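Local coordinates for protein fimbrium subunit Fim1C (Bacteroides vulgatus, PDB 4QB7) that probably forms part of the tip of a fimbrium, a cell-surface filament that mediates adhesion and biofilm formation, at residues Ile171-Val176 and Ala260-Thr265. Numbering follows the deposited sequence.
Sequences IANIKV and ALFSDT
The side-chain oxygen OD1 of Asn-173 gathers three backbone N-H groups. The straightest bond comes from Phe-262 N, at 3.1 Å with an N-H...O angle of 159°; Leu-261 N and the asparagine's own neighbour Ile-174 N add weak ones. Leu-261 N also gives its hydrogen to Ile-174 O at 2.8 Å, a bifurcated arrangement just beyond the antiparallel, non-hydrogen-bonded pair Lys-175/Ala-260. With CG anti to its carbonyl carbon (chi1 -56°), Phe-262 lays its ring over the strand, nearly parallel to the Asn-173 amide (planes 20° apart). Ile-174 N sits 4.2 Å above the ring plane, over its centre, and Ile-171 O lies in plane at its edge, 3.4 Å from CE2. Phe-262 CZ meets Ile-174 CD1 at 3.7 Å, and Leu-261 CD1 packs on Val-176 CG2 at the same separation. Phe-234 meets the Phe-262 ring edge-to-face, while strand 323-331 pairs with strand 159-178. An alanine at Asn-173 would probably leave Phe-262 N without this acceptor, and Leu-261 N with Ile-174 O alone of its two. The contact thus joins strand 159-178 to the interrupted strand 259-270 where regular pairing lapses: a side-chain amide in effect takes the place a backbone carbonyl would have, with apolar groups meeting beside it.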
loop_
_atom_site.group_PDB
_atom_site.type_symbol
_atom_site.label_atom_id
_atom_site.label_comp_id
_atom_site.label_asym_id
_atom_site.label_seq_id
_atom_site.Cartn_x
_atom_site.Cartn_y
_atom_site.Cartn_z
ATOM N N ILE A 171 -2.506 -5.211 -2.723
ATOM C CA ILE A 171 -3.288 -6.171 -3.518
ATOM C C ILE A 171 -2.573 -6.102 -4.848
ATOM O O ILE A 171 -2.819 -5.167 -5.629
ATOM C CB ILE A 171 -4.830 -5.939 -3.586
ATOM C CG1 ILE A 171 -5.494 -5.799 -2.191
ATOM C CG2 ILE A 171 -5.508 -7.009 -4.410
ATOM C CD1 ILE A 171 -4.919 -6.734 -1.029
ATOM N N ALA A 172 -1.522 -6.953 -4.997
ATOM C CA ALA A 172 -0.639 -6.971 -6.174
ATOM C C ALA A 172 -1.389 -7.350 -7.445
ATOM O O ALA A 172 -1.068 -6.836 -8.520
ATOM C CB ALA A 172 0.500 -7.938 -5.947
ATOM N N ASN A 173 -2.373 -8.260 -7.325
ATOM C CA ASN A 173 -3.195 -8.703 -8.437
ATOM C C ASN A 173 -4.352 -9.559 -7.988
ATOM O O ASN A 173 -4.383 -10.055 -6.873
ATOM C CB ASN A 173 -2.368 -9.487 -9.472
ATOM C CG ASN A 173 -2.616 -9.035 -10.881
ATOM O OD1 ASN A 173 -3.749 -8.933 -11.329
ATOM N ND2 ASN A 173 -1.562 -8.704 -11.594
ATOM N N ILE A 174 -5.319 -9.703 -8.884
ATOM C CA ILE A 174 -6.476 -10.583 -8.813
ATOM C C ILE A 174 -6.452 -11.289 -10.166
ATOM O O ILE A 174 -6.548 -10.634 -11.207
ATOM C CB ILE A 174 -7.800 -9.893 -8.452
ATOM C CG1 ILE A 174 -7.670 -9.192 -7.092
ATOM C CG2 ILE A 174 -8.910 -10.942 -8.415
ATOM C CD1 ILE A 174 -8.712 -8.241 -6.746
ATOM N N LYS A 175 -6.148 -12.601 -10.141
ATOM C CA LYS A 175 -6.018 -13.475 -11.297
ATOM C C LYS A 175 -7.214 -14.431 -11.366
ATOM O O LYS A 175 -7.661 -14.901 -10.323
ATOM C CB LYS A 175 -4.711 -14.262 -11.176
ATOM C CG LYS A 175 -3.425 -13.455 -11.348
ATOM C CD LYS A 175 -2.262 -14.400 -11.382
ATOM C CE LYS A 175 -0.937 -13.731 -11.636
ATOM N NZ LYS A 175 0.182 -14.581 -11.146
ATOM N N VAL A 176 -7.746 -14.727 -12.571
ATOM C CA VAL A 176 -8.914 -15.617 -12.725
ATOM C C VAL A 176 -8.653 -16.742 -13.729
ATOM O O VAL A 176 -7.970 -16.534 -14.721
ATOM C CB VAL A 176 -10.203 -14.844 -13.131
ATOM C CG1 VAL A 176 -11.435 -15.717 -12.963
ATOM C CG2 VAL A 176 -10.373 -13.547 -12.337
ATOM N N ALA A 260 -4.254 -12.329 -15.062
ATOM C CA ALA A 260 -4.301 -11.120 -14.234
ATOM C C ALA A 260 -5.399 -10.113 -14.658
ATOM O O ALA A 260 -5.622 -9.902 -15.863
ATOM C CB ALA A 260 -2.957 -10.430 -14.286
ATOM N N LEU A 261 -6.022 -9.441 -13.661
ATOM C CA LEU A 261 -7.040 -8.409 -13.909
ATOM C C LEU A 261 -6.440 -6.987 -13.791
ATOM O O LEU A 261 -7.017 -6.030 -14.307
ATOM C CB LEU A 261 -8.260 -8.551 -12.982
ATOM C CG LEU A 261 -9.048 -9.869 -13.012
ATOM C CD1 LEU A 261 -10.150 -9.825 -12.000
ATOM C CD2 LEU A 261 -9.601 -10.204 -14.407
ATOM N N PHE A 262 -5.279 -6.870 -13.133
ATOM C CA PHE A 262 -4.524 -5.617 -12.975
ATOM C C PHE A 262 -3.364 -5.610 -13.931
ATOM O O PHE A 262 -2.787 -6.675 -14.187
ATOM C CB PHE A 262 -3.961 -5.439 -11.539
ATOM C CG PHE A 262 -4.888 -5.486 -10.344
ATOM C CD1 PHE A 262 -6.271 -5.539 -10.508
ATOM C CD2 PHE A 262 -4.383 -5.414 -9.053
ATOM C CE1 PHE A 262 -7.124 -5.569 -9.402
ATOM C CE2 PHE A 262 -5.238 -5.464 -7.951
ATOM C CZ PHE A 262 -6.601 -5.547 -8.135
ATOM N N SER A 263 -2.934 -4.414 -14.378
ATOM C CA SER A 263 -1.761 -4.336 -15.244
ATOM C C SER A 263 -0.504 -4.561 -14.399
ATOM O O SER A 263 -0.581 -4.473 -13.172
ATOM C CB SER A 263 -1.724 -3.008 -15.988
ATOM O OG SER A 263 -1.247 -1.968 -15.159
ATOM N N ASP A 264 0.626 -4.880 -15.039
ATOM C CA ASP A 264 1.921 -5.138 -14.392
ATOM C C ASP A 264 2.382 -4.024 -13.472
ATOM O O ASP A 264 3.040 -4.294 -12.463
ATOM C CB ASP A 264 3.028 -5.357 -15.448
ATOM C CG ASP A 264 3.073 -6.745 -16.074
ATOM O OD1 ASP A 264 2.435 -7.683 -15.512
ATOM O OD2 ASP A 264 3.767 -6.906 -17.112
ATOM N N THR A 265 2.070 -2.785 -13.832
ATOM C CA THR A 265 2.518 -1.615 -13.093
ATOM C C THR A 265 1.494 -1.112 -12.063
ATOM O O THR A 265 1.853 -0.272 -11.234
ATOM C CB THR A 265 2.886 -0.503 -14.084
ATOM O OG1 THR A 265 1.818 -0.322 -15.023
ATOM C CG2 THR A 265 4.170 -0.811 -14.832
HETATM O O HOH W 1 0.039 -8.755 -14.580
#